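PDB 5J7O: major capsid protein from Faustovirus, which forms the trimeric double jelly-roll capsomers from which the protein shell of this large double-stranded DNA virus is built. Local coordinates for the interface of chains A and B. Coordinates in Å, arbitrary orientation; residue numbers count along the deposited sequence, not the author numbering. Chains: chain A/B, major capsid protein.

The interface of chains A and B. Residues chain A 349, 359-362; chain B 493-498, 503.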
loop_
_atom_site.group_PDB
_atom_site.type_symbol
_atom_site.label_atom_id
_atom_site.label_comp_id
_atom_site.label_asym_id
_atom_site.label_seq_id
_atom_site.Cartn_x
_atom_site.Cartn_y
_atom_site.Cartn_z
ATOM N N LEU A 349 35.669 24.557 20.608
ATOM C CA LEU A 349 36.763 25.374 20.093
ATOM C C LEU A 349 38.074 24.794 20.607
ATOM O O LEU A 349 38.385 24.915 21.798
ATOM C CB LEU A 349 36.613 26.836 20.514
ATOM C CG LEU A 349 35.617 27.734 19.774
ATOM C CD1 LEU A 349 34.176 27.366 20.091
ATOM C CD2 LEU A 349 35.880 29.194 20.109
ATOM N N ALA A 359 37.722 30.114 27.794
ATOM C CA ALA A 359 37.160 31.150 26.935
ATOM C C ALA A 359 38.214 32.115 26.410
ATOM O O ALA A 359 37.949 32.831 25.439
ATOM C CB ALA A 359 36.079 31.927 27.688
ATOM N N THR A 360 39.400 32.150 27.021
ATOM C CA THR A 360 40.451 33.088 26.644
ATOM C C THR A 360 41.592 32.418 25.884
ATOM O O THR A 360 42.693 32.973 25.813
ATOM C CB THR A 360 40.991 33.803 27.883
ATOM O OG1 THR A 360 41.312 32.838 28.894
ATOM C CG2 THR A 360 39.961 34.780 28.426
ATOM N N GLY A 361 41.352 31.242 25.311
ATOM C CA GLY A 361 42.397 30.564 24.570
ATOM C C GLY A 361 42.643 31.199 23.214
ATOM O O GLY A 361 41.731 31.700 22.557
ATOM N N VAL A 362 43.903 31.174 22.793
ATOM C CA VAL A 362 44.308 31.737 21.513
ATOM C C VAL A 362 44.732 30.603 20.586
ATOM O O VAL A 362 44.970 29.470 21.015
ATOM C CB VAL A 362 45.439 32.776 21.667
ATOM C CG1 VAL A 362 45.091 33.781 22.756
ATOM C CG2 VAL A 362 46.762 32.091 21.965
ATOM N N ASP B 493 45.192 35.246 15.126
ATOM C CA ASP B 493 45.662 34.202 16.024
ATOM C C ASP B 493 46.280 34.738 17.309
ATOM O O ASP B 493 46.762 33.941 18.123
ATOM C CB ASP B 493 46.672 33.306 15.302
ATOM C CG ASP B 493 46.002 32.238 14.458
ATOM O OD1 ASP B 493 44.876 31.825 14.809
ATOM O OD2 ASP B 493 46.601 31.808 13.450
ATOM N N THR B 494 46.281 36.054 17.518
ATOM C CA THR B 494 46.811 36.632 18.745
ATOM C C THR B 494 45.725 37.072 19.717
ATOM O O THR B 494 46.046 37.463 20.845
ATOM C CB THR B 494 47.714 37.832 18.427
ATOM O OG1 THR B 494 46.907 38.968 18.092
ATOM C CG2 THR B 494 48.633 37.511 17.258
ATOM N N VAL B 495 44.457 37.016 19.316
ATOM C CA VAL B 495 43.335 37.394 20.164
ATOM C C VAL B 495 42.393 36.202 20.276
ATOM O O VAL B 495 42.161 35.488 19.293
ATOM C CB VAL B 495 42.602 38.638 19.616
ATOM C CG1 VAL B 495 42.171 38.420 18.174
ATOM C CG2 VAL B 495 41.408 38.996 20.492
ATOM N N ALA B 496 41.870 35.979 21.477
ATOM C CA ALA B 496 40.978 34.852 21.703
ATOM C C ALA B 496 39.720 34.999 20.849
ATOM O O ALA B 496 39.187 36.107 20.713
ATOM C CB ALA B 496 40.603 34.751 23.181
ATOM N N PRO B 497 39.224 33.910 20.255
ATOM C CA PRO B 497 38.026 34.029 19.406
ATOM C C PRO B 497 36.775 34.432 20.168
ATOM O O PRO B 497 35.994 35.253 19.672
ATOM C CB PRO B 497 37.889 32.623 18.800
ATOM C CG PRO B 497 39.249 32.011 18.926
ATOM C CD PRO B 497 39.821 32.566 20.190
ATOM N N VAL B 498 36.567 33.880 21.366
ATOM C CA VAL B 498 35.319 34.091 22.094
ATOM C C VAL B 498 35.130 35.574 22.377
ATOM O O VAL B 498 35.980 36.217 23.006
ATOM C CB VAL B 498 35.306 33.269 23.387
ATOM C CG1 VAL B 498 34.103 33.644 24.240
ATOM C CG2 VAL B 498 35.294 31.782 23.071
ATOM N N PHE B 503 36.224 36.650 15.248
ATOM C CA PHE B 503 35.596 35.329 15.219
ATOM C C PHE B 503 34.408 35.404 14.263
ATOM O O PHE B 503 33.259 35.620 14.655
ATOM C CB PHE B 503 35.179 34.919 16.627
ATOM C CG PHE B 503 34.915 33.451 16.792
ATOM C CD1 PHE B 503 35.271 32.542 15.810
ATOM C CD2 PHE B 503 34.295 32.983 17.939
ATOM C CE1 PHE B 503 35.014 31.193 15.975
ATOM C CE2 PHE B 503 34.032 31.640 18.105
ATOM C CZ PHE B 503 34.392 30.743 17.125
#
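Two loops of neighbouring capsid subunits pack here through carbon and backbone carbonyl groups, with no hydrogen bond or salt bridge across the patch. Chain A gives loop 359-362 and A:Leu349, near the end of strand 341-351; chain B gives loop 493-498 and B:Phe503, which opens strand 503-521. A:Leu349 sets its CG anti to its own carbonyl carbon (chi1 -78°), and the side chain runs tip to tip with B:Phe503. From CB, the chain reaches A:Leu349 CG, which comes 4.2 Å from B:Phe503 CZ. The A:Leu349 methyl CD2 does most of the touching: it lies 3.7 Å from ring atom CE2 of B:Phe503, equally near CZ, and 4.0 Å from the methyl CG2 of B:Val498. B:Phe503, with CG anti to its backbone N (chi1 -162°), is backed within its own chain by B:Pro497, whose CB sits 3.6 Å above the plane of the B:Phe503 ring, toward the rim. Farther along, the B:Ala496 methyl CB makes a van der Waals contact with the opposite loop, 3.3 Å from A:Gly361 O, with the A:Thr360 backbone beside it. The carbonyl O of A:Ala359 faces B:Val498, 3.4 Å from its CB. A:Val362 flanks the 493-498 loop, its CB 4.0 Å from the backbone O of B:Asp493. The patch, a 279 Å² part of a larger subunit interface, probably adds shape complementarity between neighbouring subunits of the trimer.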